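Local coordinates for 2-dehydro-3-deoxy-d-gluconate/2-dehydro-3-deoxy-phosphogluconate aldolase (Picrophilus torridus, PDB 4UXD), which is an aldolase of the dihydrodipicolinate synthetase family, a parallel alpha/beta barrel found as an assembly of four subunits, at residues Met32-Leu36 / Tyr272-Tyr277; Ile51-Glu55 / Val86-Lys92; Leu212-Glu217 / Leu237-Tyr241; Thr227-Ser231 / Leu259-Leu263. All coordinates share one frame; numbering follows the deposited sequence.

Interaction 1 (Met32-Leu36 / Tyr272-Tyr277); sequences MITPL and YYEYFY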
loop_
_atom_site.group_PDB
_atom_site.type_symbol
_atom_site.label_atom_id
_atom_site.label_comp_id
_atom_site.label_asym_id
_atom_site.label_seq_id
_atom_site.Cartn_x
_atom_site.Cartn_y
_atom_site.Cartn_z
ATOM N N MET A 32 13.023 22.622 -13.109
ATOM C CA MET A 32 13.252 22.641 -14.550
ATOM C C MET A 32 13.196 21.259 -15.178
ATOM O O MET A 32 13.771 20.305 -14.649
ATOM C CB MET A 32 14.615 23.255 -14.868
ATOM C CG MET A 32 14.807 24.677 -14.380
ATOM S SD MET A 32 16.467 25.297 -14.730
ATOM C CE MET A 32 16.448 25.261 -16.524
ATOM N N ILE A 33 12.519 21.152 -16.319
ATOM C CA ILE A 33 12.741 19.997 -17.173
ATOM C C ILE A 33 14.145 20.107 -17.744
ATOM O O ILE A 33 14.716 21.194 -17.826
ATOM C CB ILE A 33 11.725 19.892 -18.325
ATOM C CG1 ILE A 33 11.753 21.162 -19.181
ATOM C CG2 ILE A 33 10.327 19.632 -17.777
ATOM C CD1 ILE A 33 11.015 21.029 -20.486
ATOM N N THR A 34 14.695 18.976 -18.144
ATOM C CA THR A 34 15.936 18.952 -18.904
ATOM C C THR A 34 15.629 18.726 -20.395
ATOM O O THR A 34 15.468 17.575 -20.811
ATOM C CB THR A 34 16.847 17.844 -18.380
ATOM O OG1 THR A 34 16.902 17.924 -16.956
ATOM C CG2 THR A 34 18.242 17.956 -18.962
ATOM N N PRO A 35 15.538 19.809 -21.200
ATOM C CA PRO A 35 15.132 19.634 -22.603
ATOM C C PRO A 35 16.035 18.668 -23.373
ATOM O O PRO A 35 17.250 18.684 -23.163
ATOM C CB PRO A 35 15.227 21.051 -23.177
ATOM C CG PRO A 35 15.073 21.947 -22.011
ATOM C CD PRO A 35 15.772 21.227 -20.883
ATOM N N LEU A 36 15.434 17.830 -24.220
ATOM C CA LEU A 36 16.165 16.812 -24.972
ATOM C C LEU A 36 15.933 16.901 -26.489
ATOM O O LEU A 36 14.833 17.222 -26.964
ATOM C CB LEU A 36 15.779 15.405 -24.500
ATOM C CG LEU A 36 15.872 15.048 -23.011
ATOM C CD1 LEU A 36 15.260 13.657 -22.782
ATOM C CD2 LEU A 36 17.319 15.102 -22.502
ATOM N N TYR A 272 4.958 17.021 -19.425
ATOM C CA TYR A 272 5.610 18.314 -19.204
ATOM C C TYR A 272 6.550 18.619 -20.352
ATOM O O TYR A 272 6.682 19.766 -20.782
ATOM C CB TYR A 272 6.392 18.333 -17.882
ATOM C CG TYR A 272 5.514 18.367 -16.646
ATOM C CD1 TYR A 272 4.806 17.239 -16.232
ATOM C CD2 TYR A 272 5.391 19.527 -15.890
ATOM C CE1 TYR A 272 4.005 17.270 -15.098
ATOM C CE2 TYR A 272 4.586 19.568 -14.764
ATOM C CZ TYR A 272 3.902 18.437 -14.373
ATOM O OH TYR A 272 3.109 18.479 -13.257
ATOM N N TYR A 273 7.202 17.571 -20.841
ATOM C CA TYR A 273 8.159 17.709 -21.908
ATOM C C TYR A 273 7.427 18.024 -23.214
ATOM O O TYR A 273 7.763 18.997 -23.883
ATOM C CB TYR A 273 9.037 16.446 -22.000
ATOM C CG TYR A 273 10.114 16.439 -20.923
ATOM C CD1 TYR A 273 9.808 16.149 -19.600
ATOM C CD2 TYR A 273 11.422 16.763 -21.225
ATOM C CE1 TYR A 273 10.780 16.171 -18.612
ATOM C CE2 TYR A 273 12.401 16.793 -20.246
ATOM C CZ TYR A 273 12.078 16.497 -18.941
ATOM O OH TYR A 273 13.058 16.520 -17.970
ATOM N N GLU A 274 6.410 17.245 -23.560
ATOM C CA GLU A 274 5.655 17.536 -24.768
ATOM C C GLU A 274 5.113 18.965 -24.722
ATOM O O GLU A 274 5.206 19.716 -25.698
ATOM C CB GLU A 274 4.507 16.544 -24.943
ATOM C CG GLU A 274 3.765 16.693 -26.258
ATOM C CD GLU A 274 2.822 15.529 -26.539
ATOM O OE1 GLU A 274 2.919 14.507 -25.824
ATOM O OE2 GLU A 274 1.981 15.637 -27.463
ATOM N N TYR A 275 4.573 19.346 -23.572
ATOM C CA TYR A 275 3.892 20.617 -23.446
ATOM C C TYR A 275 4.879 21.731 -23.708
ATOM O O TYR A 275 4.548 22.736 -24.333
ATOM C CB TYR A 275 3.258 20.757 -22.064
ATOM C CG TYR A 275 2.099 21.721 -22.010
ATOM C CD1 TYR A 275 2.296 23.086 -22.175
ATOM C CD2 TYR A 275 0.808 21.272 -21.781
ATOM C CE1 TYR A 275 1.238 23.975 -22.121
ATOM C CE2 TYR A 275 -0.258 22.153 -21.726
ATOM C CZ TYR A 275 -0.039 23.505 -21.895
ATOM O OH TYR A 275 -1.098 24.390 -21.842
ATOM N N PHE A 276 6.104 21.538 -23.238
ATOM C CA PHE A 276 7.163 22.506 -23.470
ATOM C C PHE A 276 7.609 22.506 -24.936
ATOM O O PHE A 276 7.941 23.548 -25.502
ATOM C CB PHE A 276 8.362 22.218 -22.575
ATOM C CG PHE A 276 9.534 23.093 -22.871
ATOM C CD1 PHE A 276 9.588 24.384 -22.370
ATOM C CD2 PHE A 276 10.573 22.641 -23.685
ATOM C CE1 PHE A 276 10.672 25.204 -22.654
ATOM C CE2 PHE A 276 11.654 23.461 -23.971
ATOM C CZ PHE A 276 11.703 24.740 -23.460
ATOM N N TYR A 277 7.625 21.330 -25.540
ATOM C CA TYR A 277 8.122 21.183 -26.887
ATOM C C TYR A 277 7.169 21.840 -27.880
ATOM O O TYR A 277 7.594 22.587 -28.763
ATOM C CB TYR A 277 8.311 19.704 -27.228
ATOM C CG TYR A 277 9.455 19.015 -26.509
ATOM C CD1 TYR A 277 10.544 19.726 -26.032
ATOM C CD2 TYR A 277 9.440 17.643 -26.313
ATOM C CE1 TYR A 277 11.585 19.092 -25.385
ATOM C CE2 TYR A 277 10.470 17.002 -25.674
ATOM C CZ TYR A 277 11.542 17.728 -25.206
ATOM O OH TYR A 277 12.576 17.074 -24.566
#

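Interaction 2 (Ile51-Glu55 / Val86-Lys92); sequences IKYLE and VRENSKK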
loop_
_atom_site.group_PDB
_atom_site.type_symbol
_atom_site.label_atom_id
_atom_site.label_comp_id
_atom_site.label_asym_id
_atom_site.label_seq_id
_atom_site.Cartn_x
_atom_site.Cartn_y
_atom_site.Cartn_z
ATOM N N ILE A 51 15.213 28.832 -20.027
ATOM C CA ILE A 51 15.740 29.817 -19.090
ATOM C C ILE A 51 15.201 31.211 -19.393
ATOM O O ILE A 51 14.940 31.990 -18.485
ATOM C CB ILE A 51 17.281 29.854 -19.136
ATOM C CG1 ILE A 51 17.853 28.582 -18.522
ATOM C CG2 ILE A 51 17.833 31.061 -18.384
ATOM C CD1 ILE A 51 19.270 28.309 -18.906
ATOM N N LYS A 52 15.044 31.534 -20.673
ATOM C CA LYS A 52 14.595 32.868 -21.052
ATOM C C LYS A 52 13.085 33.003 -20.866
ATOM O O LYS A 52 12.583 34.103 -20.605
ATOM C CB LYS A 52 14.998 33.187 -22.497
ATOM C CG LYS A 52 16.511 33.344 -22.711
ATOM C CD LYS A 52 17.138 34.373 -21.775
ATOM C CE LYS A 52 18.454 34.926 -22.333
ATOM N NZ LYS A 52 19.550 33.919 -22.452
ATOM N N TYR A 53 12.363 31.888 -20.992
ATOM C CA TYR A 53 10.947 31.860 -20.617
ATOM C C TYR A 53 10.737 32.018 -19.111
ATOM O O TYR A 53 9.805 32.687 -18.668
ATOM C CB TYR A 53 10.290 30.564 -21.057
ATOM C CG TYR A 53 8.862 30.464 -20.581
ATOM C CD1 TYR A 53 7.843 31.124 -21.259
ATOM C CD2 TYR A 53 8.527 29.720 -19.446
ATOM C CE1 TYR A 53 6.538 31.047 -20.841
ATOM C CE2 TYR A 53 7.210 29.632 -19.016
ATOM C CZ TYR A 53 6.214 30.303 -19.717
ATOM O OH TYR A 53 4.895 30.235 -19.298
ATOM N N LEU A 54 11.599 31.386 -18.325
ATOM C CA LEU A 54 11.463 31.429 -16.882
ATOM C C LEU A 54 11.722 32.829 -16.378
ATOM O O LEU A 54 11.016 33.316 -15.487
ATOM C CB LEU A 54 12.413 30.425 -16.219
ATOM C CG LEU A 54 11.910 28.988 -16.314
ATOM C CD1 LEU A 54 12.996 27.974 -16.015
ATOM C CD2 LEU A 54 10.729 28.798 -15.363
ATOM N N GLU A 55 12.738 33.475 -16.950
ATOM C CA GLU A 55 13.073 34.837 -16.566
ATOM C C GLU A 55 11.911 35.777 -16.910
ATOM O O GLU A 55 11.551 36.659 -16.116
ATOM C CB GLU A 55 14.364 35.262 -17.244
ATOM C CG GLU A 55 15.586 34.572 -16.645
ATOM C CD GLU A 55 16.888 34.825 -17.397
ATOM O OE1 GLU A 55 16.874 35.468 -18.472
ATOM O OE2 GLU A 55 17.936 34.367 -16.893
ATOM N N VAL A 86 23.265 26.100 -16.903
ATOM C CA VAL A 86 22.222 26.889 -16.274
ATOM C C VAL A 86 22.821 28.020 -15.444
ATOM O O VAL A 86 22.313 29.140 -15.470
ATOM C CB VAL A 86 21.329 25.991 -15.406
ATOM C CG1 VAL A 86 20.349 26.810 -14.587
ATOM C CG2 VAL A 86 20.607 24.991 -16.302
ATOM N N ARG A 87 23.895 27.725 -14.715
ATOM C CA ARG A 87 24.560 28.740 -13.905
ATOM C C ARG A 87 25.189 29.802 -14.788
ATOM O O ARG A 87 25.311 30.948 -14.373
ATOM C CB ARG A 87 25.630 28.118 -12.988
ATOM C CG ARG A 87 26.609 29.120 -12.329
ATOM C CD ARG A 87 25.999 30.003 -11.221
ATOM N NE ARG A 87 24.862 30.819 -11.655
ATOM C CZ ARG A 87 23.992 31.394 -10.829
ATOM N NH1 ARG A 87 24.119 31.271 -9.512
ATOM N NH2 ARG A 87 22.980 32.088 -11.319
ATOM N N GLU A 88 25.573 29.422 -16.003
ATOM C CA GLU A 88 26.291 30.331 -16.882
ATOM C C GLU A 88 25.389 31.111 -17.831
ATOM O O GLU A 88 25.865 31.990 -18.558
ATOM C CB GLU A 88 27.320 29.561 -17.701
ATOM C CG GLU A 88 28.617 29.314 -16.977
ATOM C CD GLU A 88 29.591 28.523 -17.820
ATOM O OE1 GLU A 88 29.241 28.183 -18.976
ATOM O OE2 GLU A 88 30.702 28.244 -17.325
ATOM N N ASN A 89 24.098 30.808 -17.828
ATOM C CA ASN A 89 23.195 31.464 -18.763
ATOM C C ASN A 89 22.000 32.088 -18.083
ATOM O O ASN A 89 20.995 32.404 -18.715
ATOM C CB ASN A 89 22.770 30.471 -19.827
ATOM C CG ASN A 89 23.906 30.154 -20.782
ATOM O OD1 ASN A 89 24.210 30.939 -21.675
ATOM N ND2 ASN A 89 24.561 29.021 -20.573
ATOM N N SER A 90 22.149 32.310 -16.786
ATOM C CA SER A 90 21.143 32.998 -16.001
ATOM C C SER A 90 21.761 33.520 -14.717
ATOM O O SER A 90 22.627 32.873 -14.138
ATOM C CB SER A 90 19.975 32.066 -15.669
ATOM O OG SER A 90 19.109 32.666 -14.715
ATOM N N LYS A 91 21.306 34.683 -14.271
ATOM C CA LYS A 91 21.738 35.217 -12.985
ATOM C C LYS A 91 20.651 35.048 -11.926
ATOM O O LYS A 91 20.730 35.625 -10.840
ATOM C CB LYS A 91 22.140 36.690 -13.131
ATOM C CG LYS A 91 23.495 36.871 -13.821
ATOM C CD LYS A 91 23.919 38.327 -13.883
ATOM C CE LYS A 91 24.643 38.763 -12.619
ATOM N NZ LYS A 91 25.149 40.162 -12.736
ATOM N N LYS A 92 19.631 34.256 -12.244
ATOM C CA LYS A 92 18.652 33.864 -11.240
ATOM C C LYS A 92 19.366 33.026 -10.201
ATOM O O LYS A 92 20.306 32.302 -10.528
ATOM C CB LYS A 92 17.496 33.074 -11.851
ATOM C CG LYS A 92 16.523 33.900 -12.673
ATOM C CD LYS A 92 15.714 34.815 -11.797
ATOM C CE LYS A 92 14.620 35.456 -12.589
ATOM N NZ LYS A 92 13.749 36.227 -11.693
HETATM O O HOH W 1 19.201 36.354 -15.683
#

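Interaction 3 (Leu212-Glu217 / Leu237-Tyr241); sequences LFTSLE and LYHEY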
loop_
_atom_site.group_PDB
_atom_site.type_symbol
_atom_site.label_atom_id
_atom_site.label_comp_id
_atom_site.label_asym_id
_atom_site.label_seq_id
_atom_site.Cartn_x
_atom_site.Cartn_y
_atom_site.Cartn_z
ATOM N N LEU A 212 -0.846 24.999 -3.879
ATOM C CA LEU A 212 -0.146 26.231 -3.522
ATOM C C LEU A 212 -1.015 27.194 -2.712
ATOM O O LEU A 212 -0.566 27.752 -1.712
ATOM C CB LEU A 212 0.362 26.939 -4.785
ATOM C CG LEU A 212 1.186 28.210 -4.557
ATOM C CD1 LEU A 212 2.369 27.968 -3.595
ATOM C CD2 LEU A 212 1.697 28.747 -5.888
ATOM N N PHE A 213 -2.261 27.389 -3.132
ATOM C CA PHE A 213 -3.106 28.360 -2.448
ATOM C C PHE A 213 -3.373 27.930 -1.001
ATOM O O PHE A 213 -3.169 28.709 -0.074
ATOM C CB PHE A 213 -4.420 28.569 -3.195
ATOM C CG PHE A 213 -5.292 29.616 -2.575
ATOM C CD1 PHE A 213 -5.032 30.963 -2.779
ATOM C CD2 PHE A 213 -6.363 29.257 -1.777
ATOM C CE1 PHE A 213 -5.833 31.934 -2.199
ATOM C CE2 PHE A 213 -7.163 30.220 -1.201
ATOM C CZ PHE A 213 -6.897 31.562 -1.408
ATOM N N THR A 214 -3.800 26.686 -0.807
ATOM C CA THR A 214 -3.937 26.131 0.538
ATOM C C THR A 214 -2.631 26.286 1.336
ATOM O O THR A 214 -2.654 26.652 2.511
ATOM C CB THR A 214 -4.351 24.631 0.484
ATOM O OG1 THR A 214 -5.641 24.509 -0.127
ATOM C CG2 THR A 214 -4.389 23.991 1.887
ATOM N N SER A 215 -1.494 26.030 0.689
ATOM C CA SER A 215 -0.212 26.052 1.382
ATOM C C SER A 215 0.167 27.467 1.809
ATOM O O SER A 215 0.705 27.673 2.902
ATOM C CB SER A 215 0.892 25.463 0.505
ATOM O OG SER A 215 0.594 24.140 0.117
ATOM N N LEU A 216 -0.105 28.445 0.955
ATOM C CA LEU A 216 0.140 29.831 1.333
ATOM C C LEU A 216 -0.774 30.195 2.511
ATOM O O LEU A 216 -0.339 30.827 3.475
ATOM C CB LEU A 216 -0.086 30.793 0.151
ATOM C CG LEU A 216 0.800 30.675 -1.093
ATOM C CD1 LEU A 216 0.597 31.882 -2.025
ATOM C CD2 LEU A 216 2.280 30.506 -0.749
ATOM N N GLU A 217 -2.037 29.779 2.447
ATOM C CA GLU A 217 -2.984 30.099 3.523
ATOM C C GLU A 217 -2.468 29.616 4.868
ATOM O O GLU A 217 -2.724 30.233 5.886
ATOM C CB GLU A 217 -4.346 29.477 3.259
ATOM C CG GLU A 217 -5.252 30.254 2.345
ATOM C CD GLU A 217 -6.616 29.591 2.239
ATOM O OE1 GLU A 217 -6.773 28.476 2.790
ATOM O OE2 GLU A 217 -7.536 30.185 1.635
ATOM N N LEU A 237 -0.630 33.747 -9.586
ATOM C CA LEU A 237 -1.255 33.336 -8.334
ATOM C C LEU A 237 -0.518 33.871 -7.117
ATOM O O LEU A 237 -1.116 34.523 -6.260
ATOM C CB LEU A 237 -1.326 31.812 -8.260
ATOM C CG LEU A 237 -2.019 31.203 -7.044
ATOM C CD1 LEU A 237 -2.501 29.823 -7.403
ATOM C CD2 LEU A 237 -1.125 31.125 -5.802
ATOM N N TYR A 238 0.777 33.592 -7.043
ATOM C CA TYR A 238 1.602 33.996 -5.903
ATOM C C TYR A 238 1.630 35.510 -5.699
ATOM O O TYR A 238 1.653 35.982 -4.562
ATOM C CB TYR A 238 3.031 33.478 -6.077
ATOM C CG TYR A 238 3.987 33.897 -4.981
ATOM C CD1 TYR A 238 4.681 35.101 -5.054
ATOM C CD2 TYR A 238 4.197 33.090 -3.875
ATOM C CE1 TYR A 238 5.547 35.489 -4.053
ATOM C CE2 TYR A 238 5.070 33.465 -2.868
ATOM C CZ TYR A 238 5.743 34.668 -2.961
ATOM O OH TYR A 238 6.612 35.046 -1.961
ATOM N N HIS A 239 1.636 36.270 -6.793
ATOM C CA HIS A 239 1.729 37.724 -6.690
ATOM C C HIS A 239 0.364 38.340 -6.408
ATOM O O HIS A 239 0.259 39.341 -5.701
ATOM C CB HIS A 239 2.347 38.315 -7.960
ATOM C CG HIS A 239 3.823 38.097 -8.051
ATOM N ND1 HIS A 239 4.736 39.126 -7.939
ATOM C CD2 HIS A 239 4.549 36.967 -8.207
ATOM C CE1 HIS A 239 5.957 38.637 -8.035
ATOM N NE2 HIS A 239 5.875 37.329 -8.198
ATOM N N GLU A 240 -0.681 37.724 -6.941
ATOM C CA GLU A 240 -2.037 38.187 -6.706
ATOM C C GLU A 240 -2.443 37.969 -5.254
ATOM O O GLU A 240 -3.138 38.803 -4.666
ATOM C CB GLU A 240 -3.004 37.467 -7.644
ATOM C CG GLU A 240 -3.018 38.022 -9.053
ATOM C CD GLU A 240 -3.635 39.407 -9.130
ATOM O OE1 GLU A 240 -4.398 39.773 -8.205
ATOM O OE2 GLU A 240 -3.349 40.127 -10.117
ATOM N N TYR A 241 -1.989 36.852 -4.687
ATOM C CA TYR A 241 -2.364 36.424 -3.334
ATOM C C TYR A 241 -2.209 37.528 -2.283
ATOM O O TYR A 241 -2.932 37.552 -1.285
ATOM C CB TYR A 241 -1.521 35.202 -2.933
ATOM C CG TYR A 241 -1.817 34.658 -1.550
ATOM C CD1 TYR A 241 -2.952 33.895 -1.310
ATOM C CD2 TYR A 241 -0.961 34.898 -0.488
ATOM C CE1 TYR A 241 -3.229 33.399 -0.055
ATOM C CE2 TYR A 241 -1.234 34.406 0.776
ATOM C CZ TYR A 241 -2.367 33.654 0.987
ATOM O OH TYR A 241 -2.643 33.150 2.246
#

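Interaction 4 (Thr227-Ser231 / Leu259-Leu263); sequences TTNFS and LMKKL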
loop_
_atom_site.group_PDB
_atom_site.type_symbol
_atom_site.label_atom_id
_atom_site.label_comp_id
_atom_site.label_asym_id
_atom_site.label_seq_id
_atom_site.Cartn_x
_atom_site.Cartn_y
_atom_site.Cartn_z
ATOM N N THR A 227 4.640 23.282 -13.492
ATOM C CA THR A 227 3.888 23.922 -14.557
ATOM C C THR A 227 4.500 25.262 -14.990
ATOM O O THR A 227 4.144 25.786 -16.046
ATOM C CB THR A 227 2.434 24.166 -14.143
ATOM O OG1 THR A 227 2.387 25.087 -13.039
ATOM C CG2 THR A 227 1.772 22.845 -13.781
ATOM N N THR A 228 5.415 25.810 -14.197
ATOM C CA THR A 228 6.064 27.064 -14.566
ATOM C C THR A 228 7.009 26.888 -15.766
ATOM O O THR A 228 7.485 27.866 -16.322
ATOM C CB THR A 228 6.852 27.678 -13.389
ATOM O OG1 THR A 228 7.896 26.786 -12.975
ATOM C CG2 THR A 228 5.924 27.949 -12.226
ATOM N N ASN A 229 7.258 25.647 -16.172
ATOM C CA ASN A 229 8.075 25.389 -17.342
ATOM C C ASN A 229 7.423 25.896 -18.639
ATOM O O ASN A 229 8.092 26.028 -19.660
ATOM C CB ASN A 229 8.362 23.890 -17.463
ATOM C CG ASN A 229 9.465 23.431 -16.548
ATOM O OD1 ASN A 229 10.645 23.572 -16.867
ATOM N ND2 ASN A 229 9.093 22.870 -15.398
ATOM N N PHE A 230 6.122 26.168 -18.596
ATOM C CA PHE A 230 5.383 26.554 -19.792
ATOM C C PHE A 230 4.079 27.274 -19.461
ATOM O O PHE A 230 3.224 27.449 -20.318
ATOM C CB PHE A 230 5.094 25.321 -20.640
ATOM C CG PHE A 230 4.760 24.111 -19.831
ATOM C CD1 PHE A 230 3.489 23.930 -19.327
ATOM C CD2 PHE A 230 5.733 23.168 -19.544
ATOM C CE1 PHE A 230 3.196 22.822 -18.567
ATOM C CE2 PHE A 230 5.444 22.061 -18.789
ATOM C CZ PHE A 230 4.179 21.884 -18.300
ATOM N N SER A 231 3.942 27.709 -18.217
ATOM C CA SER A 231 2.757 28.429 -17.788
ATOM C C SER A 231 3.095 29.411 -16.673
ATOM O O SER A 231 3.815 29.074 -15.732
ATOM C CB SER A 231 1.686 27.450 -17.327
ATOM O OG SER A 231 0.527 28.137 -16.918
ATOM N N LEU A 259 -5.044 22.483 -15.449
ATOM C CA LEU A 259 -3.799 22.111 -16.129
ATOM C C LEU A 259 -3.111 20.915 -15.468
ATOM O O LEU A 259 -2.619 20.009 -16.161
ATOM C CB LEU A 259 -2.824 23.285 -16.163
ATOM C CG LEU A 259 -1.509 22.940 -16.861
ATOM C CD1 LEU A 259 -1.749 22.656 -18.341
ATOM C CD2 LEU A 259 -0.497 24.037 -16.657
ATOM N N MET A 260 -3.060 20.937 -14.134
ATOM C CA MET A 260 -2.498 19.832 -13.359
ATOM C C MET A 260 -3.247 18.519 -13.606
ATOM O O MET A 260 -2.662 17.442 -13.505
ATOM C CB MET A 260 -2.512 20.152 -11.859
ATOM C CG MET A 260 -1.345 21.022 -11.361
ATOM S SD MET A 260 0.277 20.318 -11.762
ATOM C CE MET A 260 0.414 18.919 -10.663
ATOM N N LYS A 261 -4.534 18.607 -13.930
ATOM C CA LYS A 261 -5.324 17.413 -14.194
ATOM C C LYS A 261 -4.965 16.838 -15.550
ATOM O O LYS A 261 -4.795 15.624 -15.687
ATOM C CB LYS A 261 -6.816 17.711 -14.152
ATOM C CG LYS A 261 -7.689 16.472 -14.378
ATOM C CD LYS A 261 -9.175 16.828 -14.388
ATOM C CE LYS A 261 -10.044 15.630 -14.737
ATOM N NZ LYS A 261 -11.405 16.034 -15.189
ATOM N N LYS A 262 -4.880 17.719 -16.550
ATOM C CA LYS A 262 -4.436 17.340 -17.887
ATOM C C LYS A 262 -3.089 16.623 -17.792
ATOM O O LYS A 262 -2.951 15.501 -18.266
ATOM C CB LYS A 262 -4.318 18.569 -18.801
ATOM C CG LYS A 262 -5.634 19.163 -19.272
ATOM C CD LYS A 262 -6.182 18.431 -20.501
ATOM C CE LYS A 262 -7.436 19.098 -21.066
ATOM N NZ LYS A 262 -7.917 18.443 -22.321
ATOM N N LEU A 263 -2.109 17.268 -17.155
ATOM C CA LEU A 263 -0.748 16.717 -17.047
ATOM C C LEU A 263 -0.669 15.368 -16.303
ATOM O O LEU A 263 0.250 14.571 -16.539
ATOM C CB LEU A 263 0.166 17.736 -16.353
ATOM C CG LEU A 263 0.438 19.019 -17.152
ATOM C CD1 LEU A 263 1.129 20.059 -16.296
ATOM C CD2 LEU A 263 1.266 18.734 -18.417
#

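Interaction 1 (Met32-Leu36 / Tyr272-Tyr277)
Ile33 lies across the Tyr273 ring and at the same time reaches Phe276, so this one side chain fills the angle between two aromatic residues of helix 270-279. Its CB sits over one face of the Tyr273 ring, 3.8 Å from the centroid and 26° off the normal, shifted toward the rim on the hydroxyl side; Ile33 CG2 continues over the same ring and comes within 3.6 Å of Tyr273 CE1. With CG1 lodged between the backbone N and the carbonyl carbon, the other branch turns toward the next turn of the helix, where Ile33 CD1 meets Phe276 CG at 3.5 Å. Pro35 CG adds a looser touch on Phe276. The 32-36 loop follows the first strand of an alpha/beta barrel, at the strand's C-terminal end, and the helix belongs to the C-terminal extension that packs against it. Two tyrosines one turn apart then grip the loop backbone. Thr34 N donates to Tyr273 OH at 3.0 Å with a nearly straight N-H...O of 163°, while Thr34 O lies 3.2 Å from Tyr273 CE2, at the ring edge. Leu36 N donates to Tyr277 OH at 3.0 Å, the bond bent to 152°. Each phenol oxygen has a second partner in the chain, the carbonyl of Thr68 for Tyr273 and that of Gly285 for Tyr277.

Interaction 2 (Ile51-Glu55 / Val86-Lys92)
Glu55 and Ser90 make the direct polar link: Ser90 OG donates to Glu55 OE2 at 3.0 Å, meeting the anti lone pair that faces away from OE1. Glu55 OE2 also accepts from a water at 2.6 Å, which accepts in turn from Lys91 N at 3.0 Å, so the carboxylate holds the turn after helix 76-88 at two successive residues. Ser90 OG is also an acceptor, bonded by Lys92 N at 3.0 Å in an ST turn; with its OG anti to the backbone N (chi1 170°), the hydroxyl can face the glutamate and serve the turn at once. Arg87 braces this turn from within, its NH2 shared by the carbonyls of Ser90 and Lys92, the former lying in the guanidinium plane, while its NH1 forms a salt bridge with Glu119. Apolar contacts run beside the polar ones. Ile51 CG2 rests 3.6 Å from Ser90 CB, and its CD1 more loosely reaches Val86 CG2. The aliphatic parts of Glu55 and Lys92 lie alongside one another, pointing opposite ways, Glu55 CG to Lys92 CG 4.1 Å, but no salt bridge follows: Lys92 NZ stays 6.9 Å from Glu55 OE2 and bonds to Val59 O instead. Helices 44-56 and 76-88 are successive outer helices of the barrel, and Leu62 of strand 61-63, which lies between them in the chain, packs beneath Val86, Ser90 and Lys92.

Interaction 3 (Leu212-Glu217 / Leu237-Tyr241)
Leu216 lies along one face of the Tyr241 ring, the two side chains reaching out from their own segments in opposed senses. Leu216 CD1 stands 3.9 Å from the Tyr241 centroid and 22° off the normal, a CH-pi contact displaced toward the CB end of the ring, while Leu216 CB comes within 3.8 Å of Tyr241 CZ at the phenol end. Extended with CG anti to the backbone N (chi1 -180°), Tyr241 spans the gap between the helices and carries its OH to the backbone of the other segment, where Tyr241 OH rests 3.3 Å from Glu217 CA. Phe213 stands nearly upright to this ring, planes at 83° and centroids 5.6 Å apart, and Phe213 CE1 approaches at the edge of Tyr241, 3.6 Å from Tyr241 CD1. Farther along, Leu212 and Leu237 run alongside with opposed directions, Leu212 CD2 touching Leu237 CD2 at 3.7 Å. Leu216 CD1, besides covering Tyr241, also touches Leu237 CD2 and Tyr238 CD2, both at 4.2 Å. Leucine and aromatic side chains make up most of the interface. Helix 245-264 covers it through Leu249 and Glu252, and Ile28 of strand 27-31 lies under Leu212 and Tyr238. Helices 212-217 and 233-240, before and after strand 222-224, pack side by side in the outer helical layer of the alpha/beta barrel.

Interaction 4 (Thr227-Ser231 / Leu259-Leu263)
The helical bond from Leu263 N to Leu259 O, 3.0 Å long, sets these two leucines one turn apart on the face of helix 245-264 that meets the 227-231 loop, which opens with a 3-10 turn. Between them comes Thr227, whose methyl is the meeting point of the contact: Thr227 CG2 lies 3.6 Å from Met260 SD, 3.8 Å from Leu263 CD1 and 3.9 Å from Leu259 CD2. With OG1 between the backbone N and the carbonyl carbon (chi1 64°), CG2 falls anti to the carbonyl carbon and faces these side chains, while OG1 bonds to Asp209. Met260, bent at chi2 and chi3, brings its SD against the methyl. Phe230 comes toward Leu263 from the opposite direction and offers its edge; Leu263 CD1 lies near the ring plane, 4.1 Å from Phe230 CZ, and Leu259 CD2 approaches the same edge at 4.3 Å from Phe230 CE1. Leu259 CD2 also touches Ser231 CB. No hydrogen bond crosses between the segments. The loop follows strand 222-224 and leads into helix 233-240, whose Ile234 packs on Thr227, while helix 270-279 flanks the contact with Tyr275 stacked on Phe230 and Tyr272 lying against Met260 and Leu263.

In the fold
Along the chain, interaction 1 spans the other three: interaction 2 comes first, and the segments of interactions 3 and 4 then alternate. Interactions 2 and 3 each pair successive outer helices of the barrel, with centres 24 Å apart, whereas interactions 1 and 4 join loops that follow strands 27-31 and 222-224, neighbours in the sheet, to the consecutive C-terminal helices 270-279 and 245-264. The centres of interactions 1 and 4 are 11 Å apart, and Ile33 N probably bonds to Asn229 OD1 at 3.1 Å. Met32 packs on Ile51, Leu54 and Val86, linking interaction 1 to interaction 2. The C-terminal helices thus pack on the loops that follow the first and last strands, where the barrel closes.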